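Local coordinates for protein laminin subunit ALPHA-1 (Mus musculus, PDB 2JD4) that forms the LG4-5 domain pair of a basement membrane laminin, binds magnesium ions and probably provides anchorage sites at the cell surface, at residues 53-59 with 161-167; 31-37 with 141-146; 22-26 with 374-378. The protein carries 4 engineered substitutions. All coordinates share one frame. Numbering follows the deposited sequence.

Contacts 1 and 2 lie within the first laminin G domain; contact 3 joins it to the second. Contacts 1 and 3 lie near the middle of the chain, about 8 and 7 Å from its centre, with no exposed touching residue. Contact 2 is about 23 Å out. It is regular antiparallel pairing, with a buried leucine face and an exposed end at Arg142, Lys143 and Gln37. Contact 1 sets a turn and the first residues of strand 58-64, neighbour of strand 143-146, against a loop, mixing hydrogen bonds with small apolar contacts. Contact 3 has only van der Waals packing, Leu26 against Phe374 and Pro375. Phe24 of contact 3 touches both other contacts.

Contact 1. Residues 53-59 with 161-167; sequences TFASSGL and ITHSIPA
Ala55 lays its CB on the ring of Pro166, 3.5 Å from CD, and reaches CD1 of Ile165 at 4.5 Å. The contact lies at one end of the laminin G beta sandwich. Residues 53-59 turn from strand 44-53 in one sheet into the first residues of strand 58-64 in the other. Residues 161-167 belong to the long loop that returns from strand 143-146 to strand 167-174. The segments run in opposite directions: CA atoms of Thr53 and Ala167 are 4.6 Å apart, and those of Gly58 and Ile165 are 3.8 Å apart. Thr53 is extended with a t rotamer. Its OG1 donates to Pro166 O (2.8 Å) and accepts from Ala55 N (2.9 Å), which makes an ST turn. A water bridges Phe54 N (2.7 Å) and Pro166 O (2.9 Å). Pro166 is the centre of an inverse gamma turn, with phi/psi of -81/87.

Gly58, at phi/psi 158/157, lies directly against Ile165. A CB here would clash with Ile165 CA and with the preceding carbonyl, so glycine is required. CD1 of Ile165 lies 3.7 Å from Gly58 CA. Ile161 brings CG2 to 3.5 Å from Gly58 N. Leu59 N donates to His163 O at 3.0 Å, and Leu59 forms a single backbone bridge with Ser164. Ser164 turns away; its OG bonds mainly to Gly147 O and accepts from Gly25 N. His163 takes the p rotamer, and the edge of its ring meets Ser57, where NE2 and OG share a hydrogen bond of 3.1 Å.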
ATOM      1  N   THR A  53       8.459  -1.389  -8.175  1.00 18.03           N
ATOM      2  CA  THR A  53       7.187  -1.527  -7.465  1.00 19.19           C
ATOM      3  C   THR A  53       6.525  -2.912  -7.535  1.00 19.02           C
ATOM      4  O   THR A  53       6.835  -3.724  -8.404  1.00 16.60           O
ATOM      5  CB  THR A  53       6.186  -0.497  -8.028  1.00 19.31           C
ATOM      6  OG1 THR A  53       4.942  -0.584  -7.328  1.00 19.81           O
ATOM      7  CG2 THR A  53       5.950  -0.759  -9.517  1.00 15.63           C
ATOM      8  N   PHE A  54       5.605  -3.164  -6.605  1.00 20.32           N
ATOM      9  CA  PHE A  54       4.840  -4.412  -6.564  1.00 19.38           C
ATOM     10  C   PHE A  54       3.360  -4.032  -6.716  1.00 22.09           C
ATOM     11  O   PHE A  54       2.493  -4.901  -6.815  1.00 16.95           O
ATOM     12  CB  PHE A  54       4.997  -5.134  -5.216  1.00 22.36           C
ATOM     13  CG  PHE A  54       6.361  -5.732  -4.980  1.00 21.92           C
ATOM     14  CD1 PHE A  54       7.281  -5.097  -4.150  1.00 19.53           C
ATOM     15  CD2 PHE A  54       6.704  -6.955  -5.552  1.00 17.88           C
ATOM     16  CE1 PHE A  54       8.522  -5.674  -3.886  1.00 23.23           C
ATOM     17  CE2 PHE A  54       7.941  -7.542  -5.296  1.00 23.38           C
ATOM     18  CZ  PHE A  54       8.852  -6.902  -4.462  1.00 20.90           C
ATOM     19  N   ALA A  55       3.087  -2.728  -6.738  1.00 20.29           N
ATOM     20  CA  ALA A  55       1.719  -2.221  -6.811  1.00 21.26           C
ATOM     21  C   ALA A  55       0.990  -2.401  -8.135  1.00 18.17           C
ATOM     22  O   ALA A  55       1.597  -2.599  -9.180  1.00 19.53           O
ATOM     23  CB  ALA A  55       1.704  -0.744  -6.419  1.00 22.55           C
ATOM     24  N   SER A  56      -0.331  -2.316  -8.088  1.00 19.11           N
ATOM     25  CA  SER A  56      -1.109  -2.464  -9.307  1.00 20.76           C
ATOM     26  C   SER A  56      -1.550  -1.110  -9.860  1.00 19.41           C
ATOM     27  O   SER A  56      -1.807  -0.985 -11.054  1.00 21.65           O
ATOM     28  CB  SER A  56      -2.335  -3.352  -9.057  1.00 19.88           C
ATOM     29  OG  SER A  56      -3.289  -2.682  -8.250  1.00 29.13           O
ATOM     30  N   SER A  57      -1.628  -0.090  -9.006  1.00 17.63           N
ATOM     31  CA  SER A  57      -2.070   1.224  -9.474  1.00 17.09           C
ATOM     32  C   SER A  57      -1.500   2.409  -8.705  1.00 17.16           C
ATOM     33  O   SER A  57      -1.122   2.284  -7.531  1.00 15.82           O
ATOM     34  CB  SER A  57      -3.595   1.308  -9.412  1.00 18.53           C
ATOM     35  OG  SER A  57      -4.035   1.338  -8.062  1.00 20.61           O
ATOM     36  N   GLY A  58      -1.474   3.568  -9.367  1.00 15.33           N
ATOM     37  CA  GLY A  58      -0.973   4.782  -8.744  1.00 15.21           C
ATOM     38  C   GLY A  58      -0.505   5.855  -9.718  1.00 16.37           C
ATOM     39  O   GLY A  58      -0.160   5.558 -10.868  1.00 14.75           O
ATOM     40  N   LEU A  59      -0.495   7.107  -9.258  1.00 14.13           N
ATOM     41  CA  LEU A  59      -0.050   8.233 -10.083  1.00 15.81           C
ATOM     42  C   LEU A  59       1.462   8.406  -9.912  1.00 17.19           C
ATOM     43  O   LEU A  59       1.953   8.485  -8.790  1.00 14.22           O
ATOM     44  CB  LEU A  59      -0.793   9.516  -9.670  1.00 14.49           C
ATOM     45  CG  LEU A  59      -0.495  10.794 -10.469  1.00 24.12           C
ATOM     46  CD1 LEU A  59      -1.697  11.732 -10.439  1.00 19.10           C
ATOM     47  CD2 LEU A  59       0.741  11.483  -9.900  1.00 20.25           C
ATOM     48  N   ILE A 161      -7.431   7.299 -10.786  1.00 18.04           N
ATOM     49  CA  ILE A 161      -6.095   6.938 -10.302  1.00 19.05           C
ATOM     50  C   ILE A 161      -5.301   8.189  -9.933  1.00 18.95           C
ATOM     51  O   ILE A 161      -4.355   8.578 -10.622  1.00 18.40           O
ATOM     52  CB  ILE A 161      -5.301   6.120 -11.352  1.00 20.04           C
ATOM     53  CG1 ILE A 161      -6.110   4.895 -11.795  1.00 20.69           C
ATOM     54  CG2 ILE A 161      -3.972   5.629 -10.745  1.00 19.84           C
ATOM     55  CD1 ILE A 161      -6.482   3.954 -10.673  1.00 29.77           C
ATOM     56  N   THR A 162      -5.700   8.818  -8.833  1.00 20.23           N
ATOM     57  CA  THR A 162      -5.040  10.026  -8.372  1.00 22.04           C
ATOM     58  C   THR A 162      -4.340   9.836  -7.027  1.00 22.25           C
ATOM     59  O   THR A 162      -3.806  10.796  -6.470  1.00 20.65           O
ATOM     60  CB  THR A 162      -6.038  11.194  -8.266  1.00 22.26           C
ATOM     61  OG1 THR A 162      -7.145  10.804  -7.444  1.00 23.84           O
ATOM     62  CG2 THR A 162      -6.557  11.581  -9.657  1.00 22.22           C
ATOM     63  N   HIS A 163      -4.350   8.606  -6.503  1.00 20.55           N
ATOM     64  CA  HIS A 163      -3.673   8.318  -5.235  1.00 19.59           C
ATOM     65  C   HIS A 163      -2.185   8.089  -5.498  1.00 18.08           C
ATOM     66  O   HIS A 163      -1.780   7.840  -6.630  1.00 15.99           O
ATOM     67  CB  HIS A 163      -4.271   7.082  -4.536  1.00 20.92           C
ATOM     68  CG  HIS A 163      -4.348   5.864  -5.404  1.00 19.34           C
ATOM     69  ND1 HIS A 163      -5.337   5.685  -6.347  1.00 22.12           N
ATOM     70  CD2 HIS A 163      -3.554   4.771  -5.479  1.00 21.24           C
ATOM     71  CE1 HIS A 163      -5.149   4.535  -6.968  1.00 21.41           C
ATOM     72  NE2 HIS A 163      -4.073   3.959  -6.460  1.00 19.27           N
ATOM     73  N   SER A 164      -1.381   8.175  -4.444  1.00 18.36           N
ATOM     74  CA  SER A 164       0.067   7.989  -4.548  1.00 18.04           C
ATOM     75  C   SER A 164       0.492   6.561  -4.902  1.00 16.34           C
ATOM     76  O   SER A 164      -0.021   5.592  -4.345  1.00 16.70           O
ATOM     77  CB  SER A 164       0.724   8.403  -3.229  1.00 17.56           C
ATOM     78  OG  SER A 164       2.114   8.170  -3.266  1.00 15.13           O
ATOM     79  N   ILE A 165       1.436   6.441  -5.835  1.00 14.76           N
ATOM     80  CA  ILE A 165       1.944   5.137  -6.267  1.00 15.04           C
ATOM     81  C   ILE A 165       2.843   4.507  -5.191  1.00 15.11           C
ATOM     82  O   ILE A 165       3.763   5.154  -4.696  1.00 13.17           O
ATOM     83  CB  ILE A 165       2.766   5.276  -7.591  1.00 15.83           C
ATOM     84  CG1 ILE A 165       3.296   3.915  -8.051  1.00 23.39           C
ATOM     85  CG2 ILE A 165       3.942   6.217  -7.388  1.00 21.39           C
ATOM     86  CD1 ILE A 165       2.273   3.056  -8.742  1.00 23.44           C
ATOM     87  N   PRO A 166       2.571   3.245  -4.802  1.00 14.38           N
ATOM     88  CA  PRO A 166       3.399   2.581  -3.787  1.00 16.79           C
ATOM     89  C   PRO A 166       4.642   2.065  -4.498  1.00 16.19           C
ATOM     90  O   PRO A 166       4.671   0.921  -4.950  1.00 17.78           O
ATOM     91  CB  PRO A 166       2.513   1.425  -3.301  1.00 16.78           C
ATOM     92  CG  PRO A 166       1.119   1.849  -3.689  1.00 15.29           C
ATOM     93  CD  PRO A 166       1.338   2.473  -5.035  1.00 14.05           C
ATOM     94  N   ALA A 167       5.659   2.912  -4.619  1.00 15.67           N
ATOM     95  CA  ALA A 167       6.879   2.514  -5.308  1.00 16.21           C
ATOM     96  C   ALA A 167       8.057   3.404  -4.945  1.00 15.48           C
ATOM     97  O   ALA A 167       7.881   4.491  -4.395  1.00 14.29           O
ATOM     98  CB  ALA A 167       6.659   2.567  -6.826  1.00 15.62           C
TER
HETATM   99  O   HOH W   1       5.194  -1.847  -4.229  1.00 27.90           O

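Contact 2. Residues 31-37 with 141-146. Engineered in segment 31-37: Gln37 (natural residue Asn).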
ATOM      1  N   HIS A  31       4.047  12.612  -1.747  1.00 16.33           N
ATOM      2  CA  HIS A  31       4.497  13.236  -2.990  1.00 19.73           C
ATOM      3  C   HIS A  31       5.623  14.241  -2.774  1.00 17.03           C
ATOM      4  O   HIS A  31       5.944  14.604  -1.643  1.00 17.31           O
ATOM      5  CB  HIS A  31       3.331  13.986  -3.649  1.00 22.41           C
ATOM      6  CG  HIS A  31       2.956  15.244  -2.928  1.00 16.48           C
ATOM      7  ND1 HIS A  31       2.288  15.241  -1.721  1.00 18.27           N
ATOM      8  CD2 HIS A  31       3.261  16.540  -3.182  1.00 17.66           C
ATOM      9  CE1 HIS A  31       2.205  16.476  -1.260  1.00 16.01           C
ATOM     10  NE2 HIS A  31       2.789  17.283  -2.128  1.00 20.66           N
ATOM     11  N   LEU A  32       6.207  14.680  -3.884  1.00 18.51           N
ATOM     12  CA  LEU A  32       7.242  15.708  -3.899  1.00 18.64           C
ATOM     13  C   LEU A  32       6.763  16.713  -4.951  1.00 19.97           C
ATOM     14  O   LEU A  32       6.224  16.317  -5.986  1.00 19.83           O
ATOM     15  CB  LEU A  32       8.599  15.153  -4.360  1.00 20.13           C
ATOM     16  CG  LEU A  32       9.394  14.164  -3.506  1.00 18.76           C
ATOM     17  CD1 LEU A  32      10.699  13.831  -4.224  1.00 21.74           C
ATOM     18  CD2 LEU A  32       9.678  14.768  -2.138  1.00 16.50           C
ATOM     19  N   VAL A  33       6.931  17.998  -4.678  1.00 17.54           N
ATOM     20  CA  VAL A  33       6.570  19.034  -5.637  1.00 18.06           C
ATOM     21  C   VAL A  33       7.916  19.604  -6.065  1.00 21.05           C
ATOM     22  O   VAL A  33       8.627  20.212  -5.263  1.00 19.59           O
ATOM     23  CB  VAL A  33       5.707  20.134  -4.999  1.00 21.56           C
ATOM     24  CG1 VAL A  33       5.433  21.239  -6.020  1.00 21.59           C
ATOM     25  CG2 VAL A  33       4.390  19.533  -4.502  1.00 18.54           C
ATOM     26  N   LEU A  34       8.273  19.370  -7.322  1.00 17.55           N
ATOM     27  CA  LEU A  34       9.554  19.813  -7.855  1.00 19.32           C
ATOM     28  C   LEU A  34       9.446  20.982  -8.829  1.00 19.65           C
ATOM     29  O   LEU A  34       8.562  21.018  -9.689  1.00 24.13           O
ATOM     30  CB  LEU A  34      10.243  18.642  -8.553  1.00 13.87           C
ATOM     31  CG  LEU A  34      10.405  17.346  -7.753  1.00 19.67           C
ATOM     32  CD1 LEU A  34      11.099  16.308  -8.621  1.00 16.53           C
ATOM     33  CD2 LEU A  34      11.220  17.610  -6.495  1.00 18.20           C
ATOM     34  N   PRO A  35      10.363  21.952  -8.717  1.00 20.10           N
ATOM     35  CA  PRO A  35      10.366  23.125  -9.596  1.00 21.03           C
ATOM     36  C   PRO A  35      10.859  22.771 -10.996  1.00 21.30           C
ATOM     37  O   PRO A  35      11.731  21.924 -11.145  1.00 18.44           O
ATOM     38  CB  PRO A  35      11.348  24.091  -8.909  1.00 22.66           C
ATOM     39  CG  PRO A  35      11.634  23.471  -7.552  1.00 28.06           C
ATOM     40  CD  PRO A  35      11.489  22.001  -7.774  1.00 22.94           C
ATOM     41  N   LEU A  36      10.282  23.405 -12.016  1.00 22.33           N
ATOM     42  CA  LEU A  36      10.719  23.213 -13.399  1.00 26.51           C
ATOM     43  C   LEU A  36      11.195  24.603 -13.815  1.00 32.04           C
ATOM     44  O   LEU A  36      10.384  25.520 -13.946  1.00 35.55           O
ATOM     45  CB  LEU A  36       9.560  22.790 -14.310  1.00 25.52           C
ATOM     46  CG  LEU A  36       8.899  21.424 -14.113  1.00 24.98           C
ATOM     47  CD1 LEU A  36       7.798  21.244 -15.151  1.00 29.69           C
ATOM     48  CD2 LEU A  36       9.934  20.324 -14.229  1.00 25.88           C
ATOM     49  N   GLN A  37      12.496  24.775 -14.022  1.00 34.92           N
ATOM     50  CA  GLN A  37      13.003  26.093 -14.388  1.00 36.56           C
ATOM     51  C   GLN A  37      13.550  26.258 -15.799  1.00 37.43           C
ATOM     52  O   GLN A  37      13.237  27.239 -16.474  1.00 38.38           O
ATOM     53  CB  GLN A  37      14.080  26.540 -13.395  1.00 39.62           C
ATOM     54  CG  GLN A  37      13.645  26.527 -11.941  1.00 44.69           C
ATOM     55  CD  GLN A  37      14.140  25.300 -11.197  1.00 46.58           C
ATOM     56  OE1 GLN A  37      13.843  24.162 -11.573  1.00 49.60           O
ATOM     57  NE2 GLN A  37      14.905  25.526 -10.132  1.00 42.41           N
ATOM     58  N   GLU A 141       1.814  24.907 -15.382  1.00 30.45           N
ATOM     59  CA  GLU A 141       2.568  25.578 -14.324  1.00 32.27           C
ATOM     60  C   GLU A 141       3.970  24.991 -14.222  1.00 31.66           C
ATOM     61  O   GLU A 141       4.169  23.807 -14.495  1.00 29.24           O
ATOM     62  CB  GLU A 141       1.859  25.412 -12.980  1.00 35.62           C
ATOM     63  CG  GLU A 141       0.566  26.181 -12.848  1.00 40.78           C
ATOM     64  CD  GLU A 141       0.787  27.676 -12.800  1.00 47.90           C
ATOM     65  OE1 GLU A 141       1.210  28.257 -13.826  1.00 48.70           O
ATOM     66  OE2 GLU A 141       0.544  28.270 -11.730  1.00 51.28           O
ATOM     67  N   ARG A 142       4.928  25.826 -13.820  1.00 29.95           N
ATOM     68  CA  ARG A 142       6.331  25.435 -13.683  1.00 31.77           C
ATOM     69  C   ARG A 142       6.563  24.523 -12.470  1.00 32.19           C
ATOM     70  O   ARG A 142       7.467  24.776 -11.667  1.00 33.20           O
ATOM     71  CB  ARG A 142       7.204  26.688 -13.529  1.00 33.68           C
ATOM     72  CG  ARG A 142       7.057  27.742 -14.620  1.00 39.84           C
ATOM     73  CD  ARG A 142       8.146  27.615 -15.674  1.00 43.10           C
ATOM     74  NE  ARG A 142       7.937  26.464 -16.544  1.00 47.85           N
ATOM     75  CZ  ARG A 142       8.885  25.912 -17.297  1.00 50.75           C
ATOM     76  NH1 ARG A 142      10.118  26.404 -17.287  1.00 50.61           N
ATOM     77  NH2 ARG A 142       8.595  24.871 -18.065  1.00 49.23           N
ATOM     78  N   LYS A 143       5.760  23.471 -12.337  1.00 27.92           N
ATOM     79  CA  LYS A 143       5.893  22.550 -11.210  1.00 26.80           C
ATOM     80  C   LYS A 143       5.483  21.137 -11.597  1.00 27.02           C
ATOM     81  O   LYS A 143       4.487  20.942 -12.287  1.00 25.22           O
ATOM     82  CB  LYS A 143       5.015  23.002 -10.037  1.00 29.71           C
ATOM     83  CG  LYS A 143       5.356  24.369  -9.474  1.00 36.53           C
ATOM     84  CD  LYS A 143       4.353  24.798  -8.407  1.00 42.22           C
ATOM     85  CE  LYS A 143       4.674  26.200  -7.886  1.00 47.61           C
ATOM     86  NZ  LYS A 143       3.682  26.684  -6.879  1.00 50.17           N
ATOM     87  N   LEU A 144       6.246  20.148 -11.145  1.00 22.93           N
ATOM     88  CA  LEU A 144       5.918  18.764 -11.446  1.00 22.83           C
ATOM     89  C   LEU A 144       5.661  18.015 -10.147  1.00 22.24           C
ATOM     90  O   LEU A 144       6.458  18.089  -9.218  1.00 22.46           O
ATOM     91  CB  LEU A 144       7.052  18.093 -12.235  1.00 21.17           C
ATOM     92  CG  LEU A 144       6.891  16.600 -12.565  1.00 23.69           C
ATOM     93  CD1 LEU A 144       7.473  16.280 -13.938  1.00 20.22           C
ATOM     94  CD2 LEU A 144       7.574  15.773 -11.497  1.00 19.23           C
ATOM     95  N   TYR A 145       4.529  17.320 -10.081  1.00 18.78           N
ATOM     96  CA  TYR A 145       4.180  16.542  -8.897  1.00 18.82           C
ATOM     97  C   TYR A 145       4.658  15.116  -9.133  1.00 20.84           C
ATOM     98  O   TYR A 145       4.245  14.474 -10.103  1.00 19.91           O
ATOM     99  CB  TYR A 145       2.668  16.556  -8.668  1.00 15.99           C
ATOM    100  CG  TYR A 145       2.121  17.935  -8.400  1.00 19.21           C
ATOM    101  CD1 TYR A 145       1.850  18.815  -9.450  1.00 18.88           C
ATOM    102  CD2 TYR A 145       1.900  18.374  -7.095  1.00 17.60           C
ATOM    103  CE1 TYR A 145       1.367  20.094  -9.203  1.00 25.94           C
ATOM    104  CE2 TYR A 145       1.421  19.652  -6.839  1.00 24.67           C
ATOM    105  CZ  TYR A 145       1.154  20.507  -7.896  1.00 26.04           C
ATOM    106  OH  TYR A 145       0.666  21.769  -7.639  1.00 34.39           O
ATOM    107  N   LEU A 146       5.530  14.631  -8.249  1.00 18.05           N
ATOM    108  CA  LEU A 146       6.096  13.290  -8.367  1.00 16.62           C
ATOM    109  C   LEU A 146       5.597  12.300  -7.306  1.00 16.62           C
ATOM    110  O   LEU A 146       5.605  12.588  -6.102  1.00 16.28           O
ATOM    111  CB  LEU A 146       7.633  13.367  -8.301  1.00 14.30           C
ATOM    112  CG  LEU A 146       8.400  12.050  -8.523  1.00 14.55           C
ATOM    113  CD1 LEU A 146       8.218  11.592  -9.987  1.00 12.89           C
ATOM    114  CD2 LEU A 146       9.892  12.253  -8.211  1.00 12.10           C
TER
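Leu32, Leu34, Leu144 and Leu146 form the apolar centre, all on one face of the sheet. Leu146 CD2 lies 4.4 Å from Leu32 CD1 and 4.3 Å from Leu34 CD1. Leu36 extends this patch, with CD2 4.2 Å from Leu144 CB. Leu146 also touches Ile169 and Ile172 of strand 167-174, so this face looks into the sandwich. Val33 and Tyr145 pair on the other face, with Val33 CG2 3.8 Å from Tyr145 CD2.

The axes of strands 31-35 and 143-146 approach to 4.7 Å, with 156° between their directions. Leu32 and Leu146 are a hydrogen-bonded pair, Leu32 N to Leu146 O at 3.1 Å and Leu146 N to Leu32 O at 2.9 Å. Leu34 and Leu144 are another, Leu34 N to Leu144 O and Leu144 N to Leu34 O, both 2.9 Å. Val33 with Tyr145 and Pro35 with Lys143 are the non-hydrogen-bonded pairs.

Past Pro35 one further bond runs from Leu36 N to Arg142 O (3.2 Å). Arg142 is the centre of an inverse gamma turn that leads into strand 143-146. Its guanidinium curls back over Leu36 O, and NH2 bonds to Ser39 O. The engineered Gln37 is exposed beside it.

This pairing is part of the seven-stranded sheet of the laminin G fold. Strand 143-146 lies between strands 31-35 and 58-64, and strand 186-188 flanks strand 31-35 on its other side.

Contact 3. Residues 22-26 with 374-378; sequences HQFGL and FPHSC
Phe374 ends strand 369-374 and presents its CB to Leu26 CD2 at 3.9 Å. It also opens a type II beta turn, closed by Ser377 N donating to Phe374 O (3.1 Å). Pro375 takes the second position (phi/psi -48/127). Pro375 CA is 5.1 Å from Leu26 CA, and Pro375 CD is 4.3 Å from Leu26 CD2. Leu26, at -66/-34, reaches both residues with an m,t rotamer (chi1 -67°, chi2 168°). His376 holds the third position at 75/-3. The edge of its ring faces Gly25, with CD2 3.7 Å from Gly25 O, while NE2 is hydrogen-bonded to Asp363 OD1. A CB on Gly25, at 79/4, would jam against Phe24 O. Ser377 places CB 4.0 Å from Gln23 OE1. Cys378 follows, extended and disulfide-bonded to Cys347.

The segments meet by packing alone. Residues 22-26 belong to the first laminin G domain, where strand 22-23 pairs with strand 167-174. Residues 374-378 belong to the second, where strand 369-374 pairs with strand 201-204.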
ATOM      1  N   HIS A  22      13.424   7.749  -3.464  1.00 12.68           N
ATOM      2  CA  HIS A  22      12.312   8.021  -2.561  1.00 14.69           C
ATOM      3  C   HIS A  22      11.196   6.980  -2.682  1.00 15.20           C
ATOM      4  O   HIS A  22      10.869   6.529  -3.782  1.00 14.87           O
ATOM      5  CB  HIS A  22      11.749   9.421  -2.849  1.00 16.28           C
ATOM      6  CG  HIS A  22      12.749  10.523  -2.662  1.00 21.16           C
ATOM      7  ND1 HIS A  22      12.948  11.154  -1.453  1.00 24.54           N
ATOM      8  CD2 HIS A  22      13.619  11.092  -3.528  1.00 18.39           C
ATOM      9  CE1 HIS A  22      13.895  12.065  -1.583  1.00 24.40           C
ATOM     10  NE2 HIS A  22      14.320  12.049  -2.833  1.00 21.89           N
ATOM     11  N   GLN A  23      10.615   6.610  -1.544  1.00 14.73           N
ATOM     12  CA  GLN A  23       9.520   5.649  -1.521  1.00 17.05           C
ATOM     13  C   GLN A  23       8.216   6.429  -1.373  1.00 16.69           C
ATOM     14  O   GLN A  23       8.084   7.244  -0.466  1.00 14.04           O
ATOM     15  CB  GLN A  23       9.652   4.685  -0.334  1.00 18.99           C
ATOM     16  CG  GLN A  23       8.516   3.655  -0.245  1.00 16.65           C
ATOM     17  CD  GLN A  23       8.681   2.500  -1.221  1.00 22.70           C
ATOM     18  OE1 GLN A  23       7.759   1.711  -1.424  1.00 26.75           O
ATOM     19  NE2 GLN A  23       9.865   2.390  -1.822  1.00 23.81           N
ATOM     20  N   PHE A  24       7.263   6.174  -2.262  1.00 15.49           N
ATOM     21  CA  PHE A  24       5.971   6.844  -2.204  1.00 15.79           C
ATOM     22  C   PHE A  24       4.883   5.824  -1.853  1.00 15.31           C
ATOM     23  O   PHE A  24       5.172   4.650  -1.618  1.00 13.23           O
ATOM     24  CB  PHE A  24       5.659   7.521  -3.546  1.00 13.47           C
ATOM     25  CG  PHE A  24       6.659   8.572  -3.937  1.00 13.10           C
ATOM     26  CD1 PHE A  24       7.805   8.229  -4.650  1.00 13.82           C
ATOM     27  CD2 PHE A  24       6.470   9.904  -3.567  1.00 11.96           C
ATOM     28  CE1 PHE A  24       8.757   9.200  -4.991  1.00 13.94           C
ATOM     29  CE2 PHE A  24       7.408  10.880  -3.900  1.00 15.55           C
ATOM     30  CZ  PHE A  24       8.556  10.524  -4.615  1.00 14.18           C
ATOM     31  N   GLY A  25       3.635   6.274  -1.805  1.00 14.45           N
ATOM     32  CA  GLY A  25       2.548   5.367  -1.480  1.00 15.07           C
ATOM     33  C   GLY A  25       2.365   5.038  -0.002  1.00 15.43           C
ATOM     34  O   GLY A  25       1.517   4.215   0.335  1.00 15.91           O
ATOM     35  N   LEU A  26       3.144   5.655   0.883  1.00 13.11           N
ATOM     36  CA  LEU A  26       2.993   5.387   2.317  1.00 15.18           C
ATOM     37  C   LEU A  26       1.624   5.905   2.772  1.00 19.94           C
ATOM     38  O   LEU A  26       0.995   5.332   3.664  1.00 18.65           O
ATOM     39  CB  LEU A  26       4.121   6.052   3.110  1.00 20.05           C
ATOM     40  CG  LEU A  26       5.503   5.444   2.841  1.00 20.41           C
ATOM     41  CD1 LEU A  26       6.559   6.346   3.438  1.00 27.33           C
ATOM     42  CD2 LEU A  26       5.594   4.033   3.434  1.00 13.58           C
ATOM     43  N   PHE A 374       4.458   1.138   7.780  1.00 14.49           N
ATOM     44  CA  PHE A 374       4.877   1.667   6.485  1.00 13.87           C
ATOM     45  C   PHE A 374       4.228   0.891   5.334  1.00 13.80           C
ATOM     46  O   PHE A 374       4.831   0.009   4.735  1.00 13.41           O
ATOM     47  CB  PHE A 374       6.409   1.607   6.414  1.00 16.79           C
ATOM     48  CG  PHE A 374       7.086   2.206   7.630  1.00 15.97           C
ATOM     49  CD1 PHE A 374       7.208   1.469   8.808  1.00 17.63           C
ATOM     50  CD2 PHE A 374       7.546   3.510   7.615  1.00 17.23           C
ATOM     51  CE1 PHE A 374       7.775   2.033   9.951  1.00 21.38           C
ATOM     52  CE2 PHE A 374       8.116   4.088   8.752  1.00 19.81           C
ATOM     53  CZ  PHE A 374       8.229   3.345   9.923  1.00 22.34           C
ATOM     54  N   PRO A 375       2.975   1.236   5.003  1.00 17.57           N
ATOM     55  CA  PRO A 375       2.235   0.563   3.934  1.00 17.11           C
ATOM     56  C   PRO A 375       2.942   0.369   2.608  1.00 17.93           C
ATOM     57  O   PRO A 375       3.482   1.315   2.033  1.00 17.29           O
ATOM     58  CB  PRO A 375       0.952   1.395   3.804  1.00 21.05           C
ATOM     59  CG  PRO A 375       1.303   2.703   4.383  1.00 25.94           C
ATOM     60  CD  PRO A 375       2.219   2.385   5.527  1.00 19.18           C
ATOM     61  N   HIS A 376       2.945  -0.885   2.159  1.00 14.01           N
ATOM     62  CA  HIS A 376       3.524  -1.294   0.887  1.00 17.93           C
ATOM     63  C   HIS A 376       5.048  -1.355   0.840  1.00 19.09           C
ATOM     64  O   HIS A 376       5.618  -1.753  -0.177  1.00 19.79           O
ATOM     65  CB  HIS A 376       2.992  -0.390  -0.239  1.00 15.29           C
ATOM     66  CG  HIS A 376       1.493  -0.363  -0.330  1.00 20.91           C
ATOM     67  ND1 HIS A 376       0.743  -1.483  -0.615  1.00 19.74           N
ATOM     68  CD2 HIS A 376       0.607   0.646  -0.154  1.00 20.46           C
ATOM     69  CE1 HIS A 376      -0.541  -1.167  -0.610  1.00 20.00           C
ATOM     70  NE2 HIS A 376      -0.651   0.120  -0.334  1.00 20.09           N
ATOM     71  N   SER A 377       5.705  -0.973   1.932  1.00 18.83           N
ATOM     72  CA  SER A 377       7.162  -1.029   1.992  1.00 16.61           C
ATOM     73  C   SER A 377       7.584  -2.069   3.031  1.00 16.81           C
ATOM     74  O   SER A 377       7.393  -1.861   4.228  1.00 17.57           O
ATOM     75  CB  SER A 377       7.727   0.351   2.348  1.00 18.67           C
ATOM     76  OG  SER A 377       9.146   0.347   2.338  1.00 21.50           O
ATOM     77  N   CYS A 378       8.132  -3.192   2.563  1.00 17.50           N
ATOM     78  CA  CYS A 378       8.589  -4.288   3.431  1.00 15.49           C
ATOM     79  C   CYS A 378      10.021  -4.659   3.027  1.00 18.48           C
ATOM     80  O   CYS A 378      10.298  -4.933   1.852  1.00 18.52           O
ATOM     81  CB  CYS A 378       7.653  -5.499   3.291  1.00 16.01           C
ATOM     82  SG  CYS A 378       8.188  -6.996   4.192  1.00 21.32           S
TER